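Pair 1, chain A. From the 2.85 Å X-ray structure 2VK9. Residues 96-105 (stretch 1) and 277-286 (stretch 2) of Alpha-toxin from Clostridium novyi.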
# COMPACT_ATOMS: atom_id res chain seq x y z
N ALA A 96 16.55 -7.88 9.64
CA ALA A 96 15.12 -8.17 9.64
C ALA A 96 14.89 -9.63 9.92
O ALA A 96 15.67 -10.48 9.49
CB ALA A 96 14.54 -7.81 8.31
N SER A 97 13.83 -9.93 10.66
CA SER A 97 13.43 -11.32 10.90
C SER A 97 13.34 -12.08 9.58
O SER A 97 12.96 -11.50 8.56
CB SER A 97 12.08 -11.40 11.62
OG SER A 97 12.13 -10.73 12.87
N LYS A 98 13.71 -13.36 9.60
CA LYS A 98 13.67 -14.15 8.38
C LYS A 98 12.31 -14.79 8.16
O LYS A 98 12.14 -16.01 8.16
CB LYS A 98 14.83 -15.14 8.34
CG LYS A 98 16.11 -14.39 8.06
CD LYS A 98 17.26 -15.27 7.81
CE LYS A 98 18.48 -14.43 7.58
NZ LYS A 98 19.56 -15.28 7.00
N ASN A 99 11.34 -13.91 7.99
CA ASN A 99 10.00 -14.25 7.60
C ASN A 99 9.73 -13.60 6.28
O ASN A 99 10.03 -12.43 6.09
CB ASN A 99 9.03 -13.73 8.64
CG ASN A 99 9.21 -14.39 9.97
OD1 ASN A 99 9.37 -15.62 10.05
ND2 ASN A 99 9.18 -13.60 11.04
N LEU A 100 9.18 -14.37 5.35
CA LEU A 100 8.71 -13.82 4.09
C LEU A 100 7.23 -14.12 3.98
O LEU A 100 6.83 -15.28 4.05
CB LEU A 100 9.49 -14.42 2.93
CG LEU A 100 9.08 -14.09 1.49
CD1 LEU A 100 9.20 -12.61 1.23
CD2 LEU A 100 9.94 -14.87 0.52
N SER A 101 6.42 -13.09 3.82
CA SER A 101 4.98 -13.30 3.83
C SER A 101 4.32 -12.84 2.56
O SER A 101 4.69 -11.82 2.00
CB SER A 101 4.34 -12.59 5.02
OG SER A 101 4.80 -13.15 6.24
N PHE A 102 3.34 -13.61 2.10
CA PHE A 102 2.50 -13.24 0.97
C PHE A 102 1.07 -13.34 1.43
O PHE A 102 0.77 -14.06 2.38
CB PHE A 102 2.73 -14.18 -0.20
CG PHE A 102 4.14 -14.21 -0.70
CD1 PHE A 102 5.06 -15.09 -0.16
CD2 PHE A 102 4.56 -13.35 -1.71
CE1 PHE A 102 6.37 -15.12 -0.62
CE2 PHE A 102 5.86 -13.37 -2.17
CZ PHE A 102 6.77 -14.26 -1.63
N ILE A 103 0.18 -12.62 0.77
CA ILE A 103 -1.25 -12.70 1.05
C ILE A 103 -1.98 -12.97 -0.25
O ILE A 103 -1.68 -12.35 -1.27
CB ILE A 103 -1.79 -11.36 1.57
CG1 ILE A 103 -1.14 -11.00 2.91
CG2 ILE A 103 -3.33 -11.38 1.65
CD1 ILE A 103 -1.45 -9.61 3.33
N TRP A 104 -2.93 -13.90 -0.22
CA TRP A 104 -3.91 -13.98 -1.30
C TRP A 104 -5.28 -14.26 -0.71
O TRP A 104 -5.54 -15.38 -0.29
CB TRP A 104 -3.55 -15.04 -2.36
CG TRP A 104 -4.49 -14.92 -3.51
CD1 TRP A 104 -5.62 -15.63 -3.72
CD2 TRP A 104 -4.43 -13.94 -4.57
NE1 TRP A 104 -6.26 -15.20 -4.86
CE2 TRP A 104 -5.55 -14.16 -5.40
CE3 TRP A 104 -3.52 -12.93 -4.90
CZ2 TRP A 104 -5.80 -13.39 -6.55
CZ3 TRP A 104 -3.77 -12.16 -6.05
CH2 TRP A 104 -4.90 -12.40 -6.85
N ILE A 105 -6.16 -13.26 -0.70
CA ILE A 105 -7.47 -13.44 -0.08
C ILE A 105 -8.66 -13.25 -1.01
O ILE A 105 -8.56 -12.55 -2.01
CB ILE A 105 -7.66 -12.53 1.13
CG1 ILE A 105 -7.28 -11.08 0.79
CG2 ILE A 105 -6.83 -13.04 2.30
CD1 ILE A 105 -7.82 -10.07 1.79
N LYS A 277 2.90 -8.69 13.65
CA LYS A 277 2.95 -9.96 14.34
C LYS A 277 4.31 -10.64 14.12
O LYS A 277 4.99 -10.93 15.07
CB LYS A 277 1.79 -10.84 13.89
CG LYS A 277 1.79 -12.25 14.44
CD LYS A 277 0.86 -12.41 15.60
CE LYS A 277 0.94 -13.85 16.12
NZ LYS A 277 0.90 -13.89 17.64
N TYR A 278 4.71 -10.85 12.87
CA TYR A 278 5.90 -11.65 12.53
C TYR A 278 7.11 -10.80 12.23
O TYR A 278 8.24 -11.22 12.47
CB TYR A 278 5.62 -12.53 11.31
CG TYR A 278 4.48 -13.50 11.50
CD1 TYR A 278 3.17 -13.15 11.15
CD2 TYR A 278 4.70 -14.77 12.04
CE1 TYR A 278 2.11 -14.02 11.34
CE2 TYR A 278 3.64 -15.66 12.22
CZ TYR A 278 2.35 -15.28 11.88
OH TYR A 278 1.29 -16.16 12.06
N GLY A 279 6.89 -9.61 11.68
CA GLY A 279 7.96 -8.81 11.11
C GLY A 279 8.57 -9.52 9.91
O GLY A 279 8.08 -10.57 9.50
N GLY A 280 9.64 -8.96 9.37
CA GLY A 280 10.33 -9.53 8.22
C GLY A 280 9.97 -8.82 6.93
O GLY A 280 9.78 -7.60 6.90
N VAL A 281 9.87 -9.61 5.86
CA VAL A 281 9.57 -9.09 4.54
C VAL A 281 8.14 -9.42 4.19
O VAL A 281 7.68 -10.54 4.43
CB VAL A 281 10.47 -9.76 3.48
CG1 VAL A 281 10.25 -9.14 2.12
CG2 VAL A 281 11.93 -9.66 3.89
N TYR A 282 7.42 -8.45 3.65
CA TYR A 282 6.16 -8.72 2.98
C TYR A 282 6.34 -8.50 1.50
O TYR A 282 6.93 -7.51 1.09
CB TYR A 282 5.02 -7.82 3.46
CG TYR A 282 3.87 -7.88 2.50
CD1 TYR A 282 2.97 -8.95 2.51
CD2 TYR A 282 3.71 -6.89 1.51
CE1 TYR A 282 1.93 -9.03 1.59
CE2 TYR A 282 2.67 -6.96 0.58
CZ TYR A 282 1.78 -8.04 0.63
OH TYR A 282 0.76 -8.12 -0.29
N CYS A 283 5.82 -9.42 0.69
CA CYS A 283 5.92 -9.27 -0.74
C CYS A 283 4.60 -9.53 -1.46
O CYS A 283 3.81 -10.37 -1.06
CB CYS A 283 7.01 -10.16 -1.30
SG CYS A 283 7.38 -9.82 -3.03
N ASP A 284 4.40 -8.78 -2.53
CA ASP A 284 3.28 -8.97 -3.43
C ASP A 284 3.59 -10.15 -4.34
O ASP A 284 4.73 -10.29 -4.81
CB ASP A 284 3.15 -7.71 -4.27
CG ASP A 284 1.73 -7.44 -4.69
OD1 ASP A 284 1.29 -8.04 -5.72
OD2 ASP A 284 1.06 -6.61 -4.01
N LEU A 285 2.59 -11.00 -4.58
CA LEU A 285 2.76 -12.16 -5.47
C LEU A 285 3.07 -11.84 -6.95
O LEU A 285 3.36 -12.74 -7.75
CB LEU A 285 1.57 -13.11 -5.34
CG LEU A 285 1.66 -14.08 -4.17
CD1 LEU A 285 0.29 -14.56 -3.72
CD2 LEU A 285 2.56 -15.26 -4.52
N ASP A 286 3.02 -10.56 -7.32
CA ASP A 286 3.42 -10.12 -8.65
C ASP A 286 4.91 -9.92 -8.80
O ASP A 286 5.41 -9.83 -9.90
CB ASP A 286 2.73 -8.80 -8.98
CG ASP A 286 1.25 -8.96 -9.16
OD1 ASP A 286 0.80 -10.13 -9.31
OD2 ASP A 286 0.55 -7.93 -9.16
O HOH W 1 10.19 -8.77 13.73
O HOH W 2 6.64 -11.34 7.10
O HOH W 3 1.17 -10.85 -0.99

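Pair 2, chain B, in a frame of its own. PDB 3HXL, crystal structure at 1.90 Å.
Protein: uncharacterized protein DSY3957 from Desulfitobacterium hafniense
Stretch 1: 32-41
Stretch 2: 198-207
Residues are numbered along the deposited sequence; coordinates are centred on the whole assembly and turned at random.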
# COMPACT_ATOMS: atom_id res chain seq x y z
N GLU B 32 11.90 -8.53 -2.64
CA GLU B 32 11.03 -7.84 -3.56
C GLU B 32 10.12 -6.89 -2.80
O GLU B 32 9.56 -7.24 -1.76
CB GLU B 32 10.22 -8.83 -4.39
CG GLU B 32 11.05 -9.58 -5.42
CD GLU B 32 10.20 -10.44 -6.34
OE1 GLU B 32 10.74 -11.00 -7.32
OE2 GLU B 32 8.98 -10.57 -6.06
N ARG B 33 10.01 -5.68 -3.33
CA ARG B 33 9.18 -4.64 -2.74
C ARG B 33 7.86 -4.66 -3.50
O ARG B 33 7.30 -5.73 -3.75
CB ARG B 33 9.90 -3.29 -2.91
CG ARG B 33 11.26 -3.22 -2.24
CD ARG B 33 12.05 -1.98 -2.68
NE ARG B 33 11.29 -0.74 -2.48
CZ ARG B 33 11.09 -0.16 -1.30
NH1 ARG B 33 10.38 0.95 -1.23
NH2 ARG B 33 11.63 -0.68 -0.21
N GLY B 34 7.37 -3.48 -3.86
CA GLY B 34 6.13 -3.39 -4.61
C GLY B 34 4.82 -3.45 -3.85
O GLY B 34 3.76 -3.40 -4.45
N ILE B 35 4.88 -3.52 -2.53
CA ILE B 35 3.66 -3.61 -1.75
C ILE B 35 3.30 -2.32 -1.01
O ILE B 35 4.05 -1.85 -0.16
CB ILE B 35 3.75 -4.76 -0.72
CG1 ILE B 35 4.08 -6.06 -1.45
CG2 ILE B 35 2.45 -4.88 0.04
CD1 ILE B 35 4.34 -7.23 -0.52
N VAL B 36 2.14 -1.76 -1.36
CA VAL B 36 1.66 -0.54 -0.73
C VAL B 36 0.37 -0.84 0.04
O VAL B 36 -0.34 -1.78 -0.30
CB VAL B 36 1.38 0.57 -1.80
CG1 VAL B 36 0.21 0.16 -2.69
CG2 VAL B 36 1.08 1.90 -1.12
N SER B 37 0.10 -0.08 1.10
CA SER B 37 -1.12 -0.28 1.88
C SER B 37 -1.77 1.07 2.14
O SER B 37 -1.08 2.08 2.33
CB SER B 37 -0.84 -0.96 3.22
OG SER B 37 -2.05 -1.10 3.95
N MSE B 38 -3.09 1.09 2.16
CA MSE B 38 -3.79 2.35 2.35
C MSE B 38 -5.13 2.20 3.05
O MSE B 38 -5.92 1.31 2.73
CB MSE B 38 -3.97 2.99 0.97
CG MSE B 38 -4.68 4.32 0.91
SE MSE B 38 -4.46 5.12 -0.87
CE MSE B 38 -5.16 3.60 -1.91
N PRO B 39 -5.39 3.05 4.05
CA PRO B 39 -6.66 3.00 4.78
C PRO B 39 -7.62 4.00 4.11
O PRO B 39 -7.29 5.17 3.96
CB PRO B 39 -6.26 3.41 6.19
CG PRO B 39 -5.21 4.45 5.94
CD PRO B 39 -4.39 3.86 4.79
N LEU B 40 -8.79 3.53 3.69
CA LEU B 40 -9.74 4.41 3.02
C LEU B 40 -11.17 4.35 3.51
O LEU B 40 -11.62 3.34 4.05
CB LEU B 40 -9.78 4.14 1.51
CG LEU B 40 -8.55 4.44 0.64
CD1 LEU B 40 -8.90 4.17 -0.82
CD2 LEU B 40 -8.12 5.87 0.83
N ILE B 41 -11.86 5.46 3.30
CA ILE B 41 -13.27 5.57 3.63
C ILE B 41 -13.95 5.31 2.30
O ILE B 41 -13.77 6.07 1.35
CB ILE B 41 -13.60 6.97 4.14
CG1 ILE B 41 -12.89 7.19 5.49
CG2 ILE B 41 -15.11 7.14 4.26
CD1 ILE B 41 -12.87 8.62 5.94
N PHE B 198 1.02 -7.70 8.28
CA PHE B 198 1.30 -8.00 6.88
C PHE B 198 2.70 -7.56 6.50
O PHE B 198 3.34 -6.78 7.20
CB PHE B 198 0.32 -7.27 5.95
CG PHE B 198 -1.03 -7.92 5.83
CD1 PHE B 198 -1.99 -7.78 6.83
CD2 PHE B 198 -1.35 -8.67 4.70
CE1 PHE B 198 -3.25 -8.37 6.71
CE2 PHE B 198 -2.60 -9.27 4.56
CZ PHE B 198 -3.55 -9.12 5.57
N ASP B 199 3.20 -8.09 5.39
CA ASP B 199 4.49 -7.65 4.91
C ASP B 199 4.14 -6.60 3.86
O ASP B 199 3.30 -6.83 3.00
CB ASP B 199 5.28 -8.81 4.30
CG ASP B 199 5.92 -9.69 5.37
OD1 ASP B 199 6.53 -9.13 6.31
OD2 ASP B 199 5.82 -10.93 5.26
N PHE B 200 4.77 -5.43 3.98
CA PHE B 200 4.53 -4.32 3.06
C PHE B 200 5.73 -3.39 3.06
O PHE B 200 6.64 -3.54 3.88
CB PHE B 200 3.25 -3.56 3.46
CG PHE B 200 3.34 -2.85 4.79
CD1 PHE B 200 3.69 -1.50 4.85
CD2 PHE B 200 3.08 -3.53 5.97
CE1 PHE B 200 3.78 -0.84 6.08
CE2 PHE B 200 3.17 -2.88 7.20
CZ PHE B 200 3.52 -1.53 7.25
N ASN B 201 5.74 -2.43 2.15
CA ASN B 201 6.86 -1.50 2.04
C ASN B 201 6.47 -0.09 2.42
O ASN B 201 7.17 0.58 3.16
CB ASN B 201 7.40 -1.49 0.61
CG ASN B 201 7.89 -2.84 0.16
OD1 ASN B 201 8.89 -3.34 0.67
ND2 ASN B 201 7.19 -3.44 -0.78
N THR B 202 5.33 0.35 1.90
CA THR B 202 4.89 1.71 2.15
C THR B 202 3.41 1.85 2.47
O THR B 202 2.58 1.03 2.06
CB THR B 202 5.17 2.59 0.93
OG1 THR B 202 4.25 2.26 -0.11
CG2 THR B 202 6.58 2.35 0.43
N ILE B 203 3.09 2.90 3.21
CA ILE B 203 1.71 3.20 3.57
C ILE B 203 1.38 4.62 3.12
O ILE B 203 2.22 5.51 3.23
CB ILE B 203 1.49 3.13 5.10
CG1 ILE B 203 1.51 1.68 5.57
CG2 ILE B 203 0.18 3.82 5.46
CD1 ILE B 203 1.57 1.53 7.09
N ALA B 204 0.18 4.82 2.60
CA ALA B 204 -0.24 6.14 2.19
C ALA B 204 -1.36 6.58 3.13
O ALA B 204 -2.23 5.78 3.47
CB ALA B 204 -0.75 6.13 0.75
N LEU B 205 -1.31 7.83 3.57
CA LEU B 205 -2.36 8.38 4.42
C LEU B 205 -2.93 9.57 3.66
O LEU B 205 -2.40 10.67 3.74
CB LEU B 205 -1.82 8.83 5.79
CG LEU B 205 -2.84 9.53 6.69
CD1 LEU B 205 -4.07 8.63 6.89
CD2 LEU B 205 -2.21 9.86 8.04
N PRO B 206 -3.99 9.35 2.86
CA PRO B 206 -4.62 10.41 2.08
C PRO B 206 -5.60 11.21 2.94
O PRO B 206 -6.80 11.28 2.65
CB PRO B 206 -5.33 9.63 0.97
CG PRO B 206 -5.80 8.42 1.70
CD PRO B 206 -4.56 8.04 2.52
N SER B 207 -5.06 11.82 3.99
CA SER B 207 -5.84 12.58 4.96
C SER B 207 -5.10 13.84 5.39
O SER B 207 -3.87 13.84 5.48
CB SER B 207 -6.11 11.69 6.17
OG SER B 207 -6.71 12.41 7.23

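Pairs 1 and 2 each bring together two distant segments of one chain as neighbouring parallel strands, with axes approaching to 4.7 Å and crossing at -25° and -28°. The 14 central residues superpose with an RMSD of 0.9 Å. The register is the same: the bridges Leu A100 with Val A281 and Ser A101 with Tyr A282 coincide with Val B36 with Thr B202 and Ser B37 with Ile B203.

The same backbone ladder runs through both pairs; its hydrogen bonds are between main-chain atoms, and it forms here with different side chains at most positions. In pair 1, Val A281 N donates to Asn A99 O (2.8 Å), Ser A101 N to Val A281 O (2.9 Å) and Cys A283 N to Ser A101 O (3.0 Å). Pair 2 repeats this with Thr B202 N to Ile B35 O (3.3 Å), Ser B37 N to Thr B202 O (2.9 Å) and Ala B204 N to Ser B37 O (3.0 Å). Here Ile B35 O also accepts from Asn B201 N at 2.9 Å.

At the start of the ladder, Asn A99 and Ile B35 both point toward the other stretch, their side-chain centres 0.8 Å apart. Asn A99 ND2 makes a weak hydrogen bond to Tyr A278 O (2.9 Å), whereas Ile B35 makes an apolar contact, Ile B35 CG2 to Phe B200 CB at 3.8 Å. Across from them, Gly A280 matches Asn B201. A CB on Gly A280 would lie 2.5 Å from Asn A99 O, a clash, and its backbone angles independently call for glycine. Asn B201, with phi/psi of -113/-46, instead directs its side chain toward stretch 1 and covers Arg B33 and Ile B35.

On the face that carries the Leu A100 and Val A281 side chains (Val B36 and Thr B202 in pair 2), Leu A100 CD1 meets Val A281 CG1 at 3.7 Å; in pair 2, Val B36 CG2 approaches Thr B202 OG1 at 3.3 Å. On the face that carries Ser A101 and Tyr A282 (Ser B37 and Ile B203 in pair 2), the two serines match, and the bridge partner is Tyr A282 in pair 1 and Ile B203 in pair 2. Tyr A282 CE1 lies 3.8 Å from Ile A103 CD1, and Tyr A282 OH is hydrogen-bonded at 2.8 Å to water 3, which also binds Ile A103 N and Cys A283 O. Pro B39, matching Ile A103, has no amide hydrogen to offer such a water; Pro B39 CD instead lies 3.2 Å from Ala B204 O.

Farther along, Phe A102 packs CE2 on Cys A283 CB (3.5 Å) and CD2 on Leu A285 CG (3.9 Å). Selenomethionine Met B38 serves the matched pair of positions, with SE to Ala B204 CB at 4.2 Å and CG to Pro B206 CD at 4.1 Å. Leu B40 CD2 adds a close contact to Pro B206 CG (3.6 Å), where Trp A104 CB approaches Leu A285 CD1 at 4.1 Å.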